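Local coordinates for PROTEIN (hypothetical protein EF0366) (Enterococcus faecalis, PDB 1VPY), which is of unknown function but adopts a TIM alpha/beta-barrel fold as a member of the DUF72 family, at residues 13-19 against 250-256; 35-39 against 67-73; 151-157 against 186-192; 205-211 against 225-229. One frame throughout, in Å; residues are numbered along the deposited sequence.

Contact 1 lies deepest: its strands, 13-18 and 250-255, are the first and last of the barrel, and a ladder of backbone hydrogen bonds joins them. Contact 2, between helix 35-41 and the approach to strand 72-76, is also largely buried but wholly apolar across its interface; it reaches contact 1 through Tyr-38 OH on Leu-18 N. Contacts 3 and 4 are partly buried loop pairings beyond strand ends, where side-chain amides and hydroxyls bond to the other segment beside tyrosine packing. Contact 4 begins at Phe-205, whose backbone bonds to Ile-254 and Asn-256 of contact 1, and it touches contact 3 through His-206 and Arg-152. Contacts 2 and 3 occupy opposite sides of the chain's centre.

Contact 1: 13-19 against 250-256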
# COMPACT_ATOMS: atom_id res chain seq x y z
N MSE A 13 3.75 16.31 3.19
CA MSE A 13 4.75 15.27 3.46
C MSE A 13 4.88 14.13 2.43
O MSE A 13 3.89 13.51 2.06
CB MSE A 13 4.52 14.69 4.85
CG MSE A 13 5.66 13.81 5.34
SE MSE A 13 7.27 14.86 5.76
CE MSE A 13 8.27 14.88 3.97
N ILE A 14 6.11 13.86 2.00
CA ILE A 14 6.43 12.70 1.14
C ILE A 14 7.41 11.74 1.82
O ILE A 14 8.58 12.08 2.04
CB ILE A 14 7.03 13.12 -0.23
CG1 ILE A 14 6.13 14.11 -0.96
CG2 ILE A 14 7.29 11.88 -1.10
CD1 ILE A 14 6.81 14.82 -2.13
N ARG A 15 6.94 10.54 2.12
CA ARG A 15 7.78 9.50 2.72
C ARG A 15 8.08 8.39 1.71
O ARG A 15 7.18 7.89 1.03
CB ARG A 15 7.10 8.89 3.94
CG ARG A 15 6.98 9.80 5.13
CD ARG A 15 5.99 9.19 6.10
NE ARG A 15 6.15 9.69 7.46
CZ ARG A 15 5.39 10.65 7.99
NH1 ARG A 15 4.44 11.21 7.26
NH2 ARG A 15 5.60 11.04 9.23
N LEU A 16 9.35 8.00 1.63
CA LEU A 16 9.77 6.91 0.76
C LEU A 16 10.09 5.66 1.56
O LEU A 16 10.74 5.72 2.61
CB LEU A 16 10.99 7.31 -0.08
CG LEU A 16 10.89 8.66 -0.80
CD1 LEU A 16 12.13 8.91 -1.61
CD2 LEU A 16 9.64 8.72 -1.66
N GLY A 17 9.63 4.51 1.06
CA GLY A 17 9.82 3.25 1.76
C GLY A 17 9.90 2.03 0.88
O GLY A 17 9.67 2.11 -0.32
N LEU A 18 10.21 0.90 1.50
CA LEU A 18 10.34 -0.38 0.80
C LEU A 18 9.47 -1.44 1.46
O LEU A 18 8.84 -1.21 2.49
CB LEU A 18 11.79 -0.87 0.81
CG LEU A 18 12.95 0.07 0.51
CD1 LEU A 18 14.26 -0.61 0.82
CD2 LEU A 18 12.89 0.52 -0.93
N THR A 19 9.47 -2.62 0.84
CA THR A 19 8.90 -3.82 1.43
C THR A 19 10.01 -4.65 2.07
O THR A 19 9.82 -5.22 3.15
CB THR A 19 8.22 -4.65 0.34
OG1 THR A 19 7.21 -3.85 -0.29
CG2 THR A 19 7.58 -5.89 0.93
N GLU A 250 -0.32 14.01 3.13
CA GLU A 250 0.76 13.04 3.24
C GLU A 250 0.80 12.08 2.07
O GLU A 250 -0.22 11.54 1.66
CB GLU A 250 0.70 12.28 4.57
CG GLU A 250 1.27 13.09 5.73
CD GLU A 250 1.34 12.31 7.02
OE1 GLU A 250 1.64 11.09 6.97
OE2 GLU A 250 1.10 12.91 8.08
N VAL A 251 2.00 11.89 1.53
CA VAL A 251 2.23 10.99 0.41
C VAL A 251 3.19 9.90 0.84
O VAL A 251 4.24 10.17 1.46
CB VAL A 251 2.80 11.73 -0.82
CG1 VAL A 251 2.80 10.82 -2.05
CG2 VAL A 251 1.98 12.96 -1.11
N GLY A 252 2.81 8.66 0.55
CA GLY A 252 3.62 7.50 0.84
C GLY A 252 4.04 6.86 -0.46
O GLY A 252 3.21 6.63 -1.34
N VAL A 253 5.33 6.60 -0.58
CA VAL A 253 5.86 5.92 -1.76
C VAL A 253 6.56 4.62 -1.37
O VAL A 253 7.52 4.62 -0.60
CB VAL A 253 6.82 6.84 -2.55
CG1 VAL A 253 7.35 6.11 -3.77
CG2 VAL A 253 6.11 8.14 -2.97
N ILE A 254 6.05 3.52 -1.91
CA ILE A 254 6.62 2.20 -1.67
C ILE A 254 7.20 1.62 -2.95
O ILE A 254 6.47 1.38 -3.93
CB ILE A 254 5.58 1.22 -1.06
CG1 ILE A 254 5.12 1.69 0.34
CG2 ILE A 254 6.11 -0.21 -1.02
CD1 ILE A 254 6.22 2.03 1.33
N PHE A 255 8.51 1.41 -2.95
CA PHE A 255 9.16 0.67 -4.02
C PHE A 255 9.06 -0.82 -3.69
O PHE A 255 9.62 -1.30 -2.70
CB PHE A 255 10.61 1.10 -4.18
CG PHE A 255 10.78 2.46 -4.83
CD1 PHE A 255 10.71 3.62 -4.07
CD2 PHE A 255 11.00 2.56 -6.20
CE1 PHE A 255 10.85 4.88 -4.67
CE2 PHE A 255 11.15 3.80 -6.81
CZ PHE A 255 11.08 4.97 -6.05
N ASN A 256 8.31 -1.55 -4.52
CA ASN A 256 8.06 -2.96 -4.30
C ASN A 256 8.59 -3.79 -5.48
O ASN A 256 8.25 -4.97 -5.64
CB ASN A 256 6.56 -3.17 -4.06
CG ASN A 256 6.21 -4.61 -3.72
OD1 ASN A 256 6.90 -5.27 -2.93
ND2 ASN A 256 5.12 -5.10 -4.30
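Arg-15 and Glu-250 form a salt bridge near the start of two parallel strands whose axes approach to 4.6 Å. Followed outward, Arg-15 CB first passes Val-251 O at 4.0 Å. CG stands anti to the carbonyl carbon (chi1 -69°) and the chain runs extended to NE, which rests against CG of Arg-72. Arg-15 then turns its NH1 to Glu-250 OE1 at 2.8 Å, with the guanidinium plane 40° from the carboxylate, while NH2 makes a weak hydrogen bond to Asn-70 O. The backbone of Arg-15 is tied to the same strand at both ends: its N donates to Val-251 O at 2.8 Å, and its O accepts from Val-253 N. Gly-17 repeats this pattern with Val-253 O and Phe-255 N, and Ile-254 CD1 lies 3.7 Å from Gly-17 C. On the other face Leu-16 CD2 packs 3.5 Å from Val-253 CB, the two side chains lying alongside and pointing the same way, with helix 260-273 covering Leu-16. Beyond the ladder Thr-19 OG1 donates to Asn-256 OD1 at 3.0 Å, from above the amide carbonyl plane. This pairing of the first strand with the eighth is the closure of a TIM barrel.

Contact 2: 35-39 against 67-73; sequences LYEYA and VPENFRF. With ZN (zinc ion), chain E.
In the outer layer of the TIM barrel, the helix following the first strand packs Leu-35, Tyr-38 and Ala-39 against Val-67, Pro-68 and Phe-71 of the loop that leads into the third strand, and Phe-73 of that strand. Ala-39 CB points into this loop and touches three residues: Pro-68 CD at 3.5 Å, Val-67 CG1 at 3.9 Å and Phe-71 CD1 at 4.0 Å. One helical turn earlier, chi1 of 172° carries Leu-35 CG toward 67-73, and the branching there, set by chi2 of 63°, parts the two methyls. Leu-35 CD1 meets Val-67 CG1 at 3.9 Å, and Leu-35 CD2 comes to the edge of the Phe-73 ring, 4.3 Å from its CE2. Tyr-38 and Phe-71 meet edge to edge, CE1 against CE1 at 3.8 Å, the two side chains crossing at about a right angle. Phe-71 in turn sets CE2 over the centre of the Phe-73 ring. Glu-37 takes no part in this packing; its OE1 binds a zinc ion at 2.5 Å, together with His-41. The contact sits over strand 44-47, whose Val-45 touches Tyr-38, Phe-71 and Phe-73, while Tyr-38 OH is hydrogen-bonded to Leu-44 O and to Leu-18 N of strand 13-18.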
# COMPACT_ATOMS: atom_id res chain seq x y z
N LEU A 35 14.65 -4.17 10.91
CA LEU A 35 13.72 -3.04 11.06
C LEU A 35 14.31 -1.87 11.86
O LEU A 35 14.13 -0.71 11.50
CB LEU A 35 12.40 -3.49 11.69
CG LEU A 35 11.39 -2.40 12.08
CD1 LEU A 35 10.91 -1.62 10.87
CD2 LEU A 35 10.21 -2.98 12.82
N TYR A 36 15.00 -2.18 12.96
CA TYR A 36 15.65 -1.15 13.77
C TYR A 36 16.63 -0.31 12.95
O TYR A 36 16.57 0.92 12.98
CB TYR A 36 16.34 -1.77 14.99
CG TYR A 36 17.14 -0.80 15.84
CD1 TYR A 36 16.52 -0.02 16.82
CD2 TYR A 36 18.53 -0.68 15.68
CE1 TYR A 36 17.26 0.87 17.61
CE2 TYR A 36 19.27 0.20 16.47
CZ TYR A 36 18.63 0.97 17.42
OH TYR A 36 19.36 1.83 18.20
N GLU A 37 17.50 -0.98 12.20
CA GLU A 37 18.49 -0.31 11.35
C GLU A 37 17.84 0.32 10.11
O GLU A 37 18.30 1.35 9.62
CB GLU A 37 19.62 -1.26 10.95
CG GLU A 37 21.01 -0.60 10.86
CD GLU A 37 21.26 0.12 9.53
OE1 GLU A 37 20.70 -0.29 8.49
OE2 GLU A 37 22.04 1.11 9.52
N TYR A 38 16.79 -0.30 9.60
CA TYR A 38 16.05 0.26 8.48
C TYR A 38 15.49 1.64 8.84
O TYR A 38 15.51 2.57 8.03
CB TYR A 38 14.92 -0.68 8.05
CG TYR A 38 14.04 -0.11 6.97
CD1 TYR A 38 13.03 0.79 7.29
CD2 TYR A 38 14.20 -0.47 5.63
CE1 TYR A 38 12.22 1.33 6.31
CE2 TYR A 38 13.39 0.06 4.64
CZ TYR A 38 12.39 0.96 4.99
OH TYR A 38 11.56 1.51 4.04
N ALA A 39 15.00 1.77 10.08
CA ALA A 39 14.41 3.01 10.58
C ALA A 39 15.47 4.08 10.86
O ALA A 39 15.13 5.16 11.33
CB ALA A 39 13.60 2.73 11.83
N VAL A 67 11.09 1.63 16.28
CA VAL A 67 11.20 2.71 15.30
C VAL A 67 11.08 4.11 15.97
O VAL A 67 10.52 4.21 17.07
CB VAL A 67 10.17 2.53 14.16
CG1 VAL A 67 10.39 1.20 13.45
CG2 VAL A 67 8.75 2.62 14.69
N PRO A 68 11.61 5.17 15.32
CA PRO A 68 11.50 6.54 15.85
C PRO A 68 10.06 7.02 16.05
O PRO A 68 9.12 6.42 15.50
CB PRO A 68 12.18 7.39 14.77
CG PRO A 68 13.11 6.46 14.10
CD PRO A 68 12.38 5.16 14.06
N GLU A 69 9.90 8.10 16.81
CA GLU A 69 8.59 8.65 17.16
C GLU A 69 7.66 8.91 15.97
O GLU A 69 6.44 8.80 16.11
CB GLU A 69 8.75 9.93 18.01
CG GLU A 69 9.56 11.05 17.35
CD GLU A 69 9.89 12.20 18.30
OE1 GLU A 69 10.14 11.94 19.51
OE2 GLU A 69 9.92 13.36 17.83
N ASN A 70 8.21 9.24 14.81
CA ASN A 70 7.36 9.51 13.65
C ASN A 70 7.78 8.77 12.38
O ASN A 70 7.84 9.35 11.28
CB ASN A 70 7.17 11.02 13.43
CG ASN A 70 8.48 11.77 13.35
OD1 ASN A 70 9.33 11.45 12.52
ND2 ASN A 70 8.64 12.77 14.22
N PHE A 71 8.07 7.49 12.56
CA PHE A 71 8.23 6.54 11.48
C PHE A 71 6.84 6.01 11.16
O PHE A 71 5.99 5.91 12.05
CB PHE A 71 9.14 5.41 11.97
CG PHE A 71 9.32 4.29 10.99
CD1 PHE A 71 10.37 4.32 10.08
CD2 PHE A 71 8.47 3.19 11.00
CE1 PHE A 71 10.54 3.27 9.16
CE2 PHE A 71 8.63 2.15 10.09
CZ PHE A 71 9.67 2.19 9.17
N ARG A 72 6.57 5.69 9.90
CA ARG A 72 5.25 5.17 9.55
C ARG A 72 5.30 3.77 8.96
O ARG A 72 6.27 3.39 8.32
CB ARG A 72 4.50 6.13 8.63
CG ARG A 72 4.26 7.51 9.25
CD ARG A 72 3.27 7.49 10.41
NE ARG A 72 3.13 8.82 10.99
CZ ARG A 72 3.64 9.20 12.16
NH1 ARG A 72 4.31 8.34 12.92
NH2 ARG A 72 3.47 10.44 12.59
N PHE A 73 4.22 3.02 9.21
CA PHE A 73 4.08 1.66 8.72
C PHE A 73 2.91 1.58 7.77
O PHE A 73 1.83 2.08 8.07
CB PHE A 73 3.76 0.71 9.88
CG PHE A 73 4.88 0.50 10.85
CD1 PHE A 73 5.07 1.38 11.91
CD2 PHE A 73 5.72 -0.60 10.73
CE1 PHE A 73 6.10 1.17 12.83
CE2 PHE A 73 6.74 -0.83 11.63
CZ PHE A 73 6.93 0.07 12.69
ZN ZN E . 21.78 0.22 6.29

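Contact 3: 151-157 against 186-192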
# COMPACT_ATOMS: atom_id res chain seq x y z
N LEU A 151 -5.95 -2.25 -6.37
CA LEU A 151 -6.63 -3.14 -7.33
C LEU A 151 -5.68 -3.59 -8.46
O LEU A 151 -4.76 -2.85 -8.83
CB LEU A 151 -7.85 -2.44 -7.94
CG LEU A 151 -8.75 -1.57 -7.05
CD1 LEU A 151 -9.48 -0.54 -7.87
CD2 LEU A 151 -9.72 -2.40 -6.23
N ARG A 152 -5.91 -4.80 -8.99
CA ARG A 152 -5.14 -5.35 -10.13
C ARG A 152 -6.03 -5.68 -11.32
O ARG A 152 -5.66 -6.52 -12.15
CB ARG A 152 -4.36 -6.63 -9.76
CG ARG A 152 -3.23 -6.45 -8.79
CD ARG A 152 -2.02 -7.31 -9.14
NE ARG A 152 -1.09 -7.44 -8.01
CZ ARG A 152 -0.47 -6.43 -7.41
NH1 ARG A 152 -0.67 -5.18 -7.81
NH2 ARG A 152 0.35 -6.65 -6.39
N ASN A 153 -7.19 -5.04 -11.39
CA ASN A 153 -8.13 -5.29 -12.48
C ASN A 153 -8.57 -3.99 -13.15
O ASN A 153 -9.05 -3.08 -12.47
CB ASN A 153 -9.34 -6.08 -11.97
CG ASN A 153 -10.27 -6.50 -13.07
OD1 ASN A 153 -11.00 -5.68 -13.63
ND2 ASN A 153 -10.27 -7.79 -13.38
N ASN A 154 -8.42 -3.92 -14.47
CA ASN A 154 -8.66 -2.67 -15.20
C ASN A 154 -10.13 -2.28 -15.40
O ASN A 154 -10.39 -1.17 -15.86
CB ASN A 154 -7.93 -2.69 -16.54
CG ASN A 154 -8.75 -3.35 -17.63
OD1 ASN A 154 -9.27 -2.69 -18.53
ND2 ASN A 154 -8.89 -4.67 -17.55
N SER A 155 -11.07 -3.17 -15.08
CA SER A 155 -12.49 -2.86 -15.26
C SER A 155 -12.94 -1.74 -14.33
O SER A 155 -13.82 -0.95 -14.68
CB SER A 155 -13.38 -4.11 -15.11
OG SER A 155 -13.48 -4.52 -13.76
N TRP A 156 -12.33 -1.69 -13.14
CA TRP A 156 -12.47 -0.57 -12.21
C TRP A 156 -12.08 0.77 -12.85
O TRP A 156 -12.55 1.82 -12.43
CB TRP A 156 -11.58 -0.77 -10.98
CG TRP A 156 -11.90 -1.96 -10.13
CD1 TRP A 156 -11.19 -3.12 -10.04
CD2 TRP A 156 -13.00 -2.10 -9.22
NE1 TRP A 156 -11.78 -3.97 -9.14
CE2 TRP A 156 -12.90 -3.37 -8.63
CE3 TRP A 156 -14.08 -1.27 -8.86
CZ2 TRP A 156 -13.82 -3.84 -7.68
CZ3 TRP A 156 -15.00 -1.74 -7.93
CH2 TRP A 156 -14.86 -3.01 -7.35
N TYR A 157 -11.20 0.70 -13.85
CA TYR A 157 -10.63 1.89 -14.48
C TYR A 157 -11.21 2.22 -15.85
O TYR A 157 -10.87 3.26 -16.42
CB TYR A 157 -9.11 1.73 -14.58
CG TYR A 157 -8.41 1.73 -13.25
CD1 TYR A 157 -7.98 2.92 -12.66
CD2 TYR A 157 -8.16 0.53 -12.57
CE1 TYR A 157 -7.32 2.92 -11.43
CE2 TYR A 157 -7.51 0.52 -11.34
CZ TYR A 157 -7.09 1.72 -10.77
OH TYR A 157 -6.44 1.71 -9.56
N THR A 186 -4.20 -8.01 -21.78
CA THR A 186 -5.58 -8.39 -21.46
C THR A 186 -6.11 -7.83 -20.13
O THR A 186 -7.29 -7.96 -19.82
CB THR A 186 -5.74 -9.93 -21.44
OG1 THR A 186 -4.76 -10.49 -20.55
CG2 THR A 186 -5.58 -10.53 -22.84
N ASN A 187 -5.23 -7.21 -19.35
CA ASN A 187 -5.63 -6.59 -18.09
C ASN A 187 -4.75 -5.38 -17.76
O ASN A 187 -4.00 -5.39 -16.77
CB ASN A 187 -5.61 -7.63 -16.96
CG ASN A 187 -6.54 -7.26 -15.82
OD1 ASN A 187 -7.59 -6.63 -16.02
ND2 ASN A 187 -6.16 -7.65 -14.60
N PRO A 188 -4.83 -4.32 -18.59
CA PRO A 188 -3.90 -3.20 -18.43
C PRO A 188 -4.28 -2.25 -17.29
O PRO A 188 -5.02 -1.27 -17.50
CB PRO A 188 -3.94 -2.51 -19.80
CG PRO A 188 -5.28 -2.84 -20.37
CD PRO A 188 -5.77 -4.10 -19.70
N VAL A 189 -3.77 -2.53 -16.09
CA VAL A 189 -3.96 -1.67 -14.92
C VAL A 189 -3.13 -0.39 -15.09
O VAL A 189 -1.90 -0.47 -15.13
CB VAL A 189 -3.53 -2.37 -13.62
CG1 VAL A 189 -3.70 -1.43 -12.42
CG2 VAL A 189 -4.31 -3.65 -13.41
N PRO A 190 -3.78 0.78 -15.17
CA PRO A 190 -3.01 1.97 -15.51
C PRO A 190 -2.33 2.63 -14.30
O PRO A 190 -2.56 2.23 -13.16
CB PRO A 190 -4.06 2.91 -16.12
CG PRO A 190 -5.40 2.38 -15.67
CD PRO A 190 -5.20 1.10 -14.92
N PHE A 191 -1.46 3.59 -14.57
CA PHE A 191 -0.87 4.44 -13.55
C PHE A 191 -1.75 5.69 -13.48
O PHE A 191 -1.64 6.58 -14.32
CB PHE A 191 0.57 4.79 -13.94
CG PHE A 191 1.25 5.73 -12.98
CD1 PHE A 191 1.82 5.26 -11.80
CD2 PHE A 191 1.36 7.09 -13.28
CE1 PHE A 191 2.47 6.12 -10.93
CE2 PHE A 191 2.00 7.95 -12.41
CZ PHE A 191 2.56 7.46 -11.23
N TYR A 192 -2.62 5.74 -12.48
CA TYR A 192 -3.72 6.72 -12.44
C TYR A 192 -3.61 7.69 -11.26
O TYR A 192 -4.26 7.49 -10.23
CB TYR A 192 -5.05 5.98 -12.38
CG TYR A 192 -6.22 6.72 -12.98
CD1 TYR A 192 -6.46 6.68 -14.36
CD2 TYR A 192 -7.10 7.44 -12.18
CE1 TYR A 192 -7.55 7.35 -14.92
CE2 TYR A 192 -8.19 8.12 -12.73
CZ TYR A 192 -8.41 8.07 -14.10
OH TYR A 192 -9.48 8.74 -14.66
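Asn-154 and Asn-187 make the polar half of the closely fitted part of this contact. Asn-187 OD1 accepts two hydrogen bonds from one residue: an almost straight one from Asn-154 N (3.2 Å, 177°), which comes from above the carbonyl plane, and another from Asn-154 ND2 at 2.8 Å, with the acceptor in the plane of the Asn-154 amide. The Asn-154 torsion makes this double grip possible, since chi1 of 86° places CG between the backbone N and the carbonyl carbon and turns ND2 to the oxygen already held by its own N. Segment 151-157 is also braced from within. Asn-153 OD1 closes an Asx turn by accepting Ser-155 N at 2.9 Å, and Ser-155 OG reaches the same oxygen from the opposite face of its plane. The two segments belong to the loops after strands 147-150 and 175-180, the fifth and sixth of the barrel, at the end of the sheet where TIM-barrel enzymes generally carry their active sites. Pro-188 is the centre of an inverse gamma turn that leads into Val-189, whose CG2 lies against the carbonyl of Arg-152. Buried Tyr-157 receives Pro-190 CD over one face, 3.9 Å from the ring centroid in a CH-pi contact. Toward the outer side the fit is looser: the edge of Tyr-157 is directed at the face of Tyr-192 in an offset edge-to-face pair, with centroids 5.9 Å apart and planes at 61°. Tyr-192 is partly exposed and rests on Val-162 and Leu-166 of helix 162-171, while at the far end Thr-186 is exposed, with its side chain directed away from 151-157.

Contact 4: 205-211 against 225-229. With ZN (zinc ion), chain B.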
# COMPACT_ATOMS: atom_id res chain seq x y z
N PHE A 205 5.21 1.16 -6.51
CA PHE A 205 5.88 0.88 -7.76
C PHE A 205 6.34 -0.56 -7.75
O PHE A 205 7.17 -0.97 -6.94
CB PHE A 205 7.06 1.82 -7.97
CG PHE A 205 6.72 3.29 -7.82
CD1 PHE A 205 5.54 3.81 -8.35
CD2 PHE A 205 7.59 4.15 -7.16
CE1 PHE A 205 5.23 5.16 -8.21
CE2 PHE A 205 7.30 5.50 -7.02
CZ PHE A 205 6.11 6.01 -7.54
N HIS A 206 5.77 -1.34 -8.67
CA HIS A 206 6.03 -2.77 -8.75
C HIS A 206 7.08 -3.12 -9.80
O HIS A 206 7.46 -4.28 -9.92
CB HIS A 206 4.73 -3.51 -9.07
CG HIS A 206 3.68 -3.39 -8.01
ND1 HIS A 206 3.80 -3.99 -6.77
CD2 HIS A 206 2.50 -2.72 -7.99
CE1 HIS A 206 2.74 -3.71 -6.04
NE2 HIS A 206 1.94 -2.93 -6.76
N GLY A 207 7.53 -2.12 -10.55
CA GLY A 207 8.39 -2.35 -11.71
C GLY A 207 7.57 -2.75 -12.92
O GLY A 207 6.37 -2.98 -12.82
N ARG A 208 8.22 -2.86 -14.07
CA ARG A 208 7.49 -3.02 -15.32
C ARG A 208 7.73 -4.35 -16.04
O ARG A 208 7.41 -4.49 -17.22
CB ARG A 208 7.75 -1.83 -16.24
CG ARG A 208 6.96 -0.61 -15.83
CD ARG A 208 7.58 0.66 -16.36
NE ARG A 208 7.02 1.82 -15.67
CZ ARG A 208 7.25 3.08 -16.02
NH1 ARG A 208 8.01 3.36 -17.07
NH2 ARG A 208 6.70 4.06 -15.33
N ASN A 209 8.27 -5.32 -15.30
CA ASN A 209 8.55 -6.65 -15.83
C ASN A 209 7.30 -7.54 -15.77
O ASN A 209 6.87 -7.96 -14.69
CB ASN A 209 9.73 -7.27 -15.07
CG ASN A 209 10.30 -8.51 -15.74
OD1 ASN A 209 9.71 -9.07 -16.66
ND2 ASN A 209 11.47 -8.95 -15.27
N ALA A 210 6.74 -7.82 -16.94
CA ALA A 210 5.47 -8.56 -17.08
C ALA A 210 5.50 -10.02 -16.59
O ALA A 210 4.46 -10.58 -16.26
CB ALA A 210 4.98 -8.49 -18.53
N ALA A 211 6.69 -10.62 -16.55
CA ALA A 211 6.85 -12.05 -16.24
C ALA A 211 6.13 -12.50 -14.96
O ALA A 211 6.43 -12.02 -13.86
CB ALA A 211 8.32 -12.42 -16.17
N THR A 225 11.31 -12.04 -10.16
CA THR A 225 11.05 -11.25 -11.38
C THR A 225 11.60 -9.83 -11.17
O THR A 225 11.05 -9.05 -10.39
CB THR A 225 9.53 -11.22 -11.72
OG1 THR A 225 9.13 -12.48 -12.28
CG2 THR A 225 9.20 -10.12 -12.71
N LEU A 226 12.68 -9.50 -11.87
CA LEU A 226 13.45 -8.29 -11.54
C LEU A 226 13.12 -7.10 -12.42
O LEU A 226 12.98 -7.24 -13.64
CB LEU A 226 14.96 -8.57 -11.60
CG LEU A 226 15.54 -9.67 -10.71
CD1 LEU A 226 16.95 -9.97 -11.18
CD2 LEU A 226 15.54 -9.28 -9.24
N TYR A 227 12.99 -5.94 -11.79
CA TYR A 227 12.96 -4.67 -12.51
C TYR A 227 13.67 -3.57 -11.74
O TYR A 227 13.28 -3.24 -10.63
CB TYR A 227 11.54 -4.24 -12.86
CG TYR A 227 11.53 -3.19 -13.95
CD1 TYR A 227 11.75 -3.55 -15.28
CD2 TYR A 227 11.35 -1.84 -13.66
CE1 TYR A 227 11.76 -2.60 -16.29
CE2 TYR A 227 11.36 -0.87 -14.67
CZ TYR A 227 11.57 -1.26 -15.98
OH TYR A 227 11.59 -0.33 -16.98
N HIS A 228 14.70 -3.01 -12.36
CA HIS A 228 15.43 -1.87 -11.82
C HIS A 228 15.05 -0.64 -12.64
O HIS A 228 15.39 -0.54 -13.81
CB HIS A 228 16.95 -2.13 -11.88
CG HIS A 228 17.81 -0.99 -11.40
ND1 HIS A 228 18.45 -1.01 -10.18
CD2 HIS A 228 18.15 0.18 -11.99
CE1 HIS A 228 19.15 0.10 -10.03
NE2 HIS A 228 18.98 0.84 -11.12
N TYR A 229 14.31 0.28 -12.02
CA TYR A 229 13.90 1.53 -12.66
C TYR A 229 15.11 2.37 -13.04
O TYR A 229 16.08 2.46 -12.29
CB TYR A 229 13.03 2.36 -11.72
CG TYR A 229 11.61 1.88 -11.56
CD1 TYR A 229 10.68 2.03 -12.58
CD2 TYR A 229 11.17 1.32 -10.35
CE1 TYR A 229 9.37 1.61 -12.43
CE2 TYR A 229 9.86 0.89 -10.19
CZ TYR A 229 8.96 1.04 -11.23
OH TYR A 229 7.65 0.64 -11.08
ZN ZN B . 19.95 2.93 -11.47
O HOH W 1 10.22 -6.42 -10.10
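Thr-225 meets Ala-211 and Asn-209 where the loop after the seventh strand of the TIM barrel folds back on itself before helix 231-245. Thr-225 OG1 donates to Ala-211 O at 3.2 Å, from above the carbonyl plane, and Thr-225 CG2 lies 3.6 Å from Asn-209 CG. At Leu-226 the side chain turns away and the backbone makes the contact: Leu-226 O accepts from Asn-209 ND2 at 2.8 Å (160°), lying nearly in the plane of that amide. Tyr-227 swings back toward 205-211. With CG anti to the backbone N (chi1 -162°), Tyr-227 takes the Gly-207 to Arg-208 peptide against one face of its ring: Arg-208 N is 3.2 Å above the ring plane, offset toward the rim, and Arg-208 CB stands 4.0 Å from the ring centroid in a CH-pi contact. Tyr-227 OH is hydrogen-bonded to Glu-233. His-228 points the other way; its NE2 binds a zinc ion at 2.3 Å while ND1 is hydrogen-bonded to Asp-262. Tyr-229 returns to the first segment, its OH accepting from Gly-207 N at 2.8 Å. Asp-180, on the neighbouring sixth strand, hydrogen-bonds to this hydroxyl and forms a salt bridge with Arg-208, so one carboxylate holds both groups. Tyr-229 CE1 sits over the face of the Arg-208 guanidinium, 4.0 Å from NE, with the two planes 88° apart.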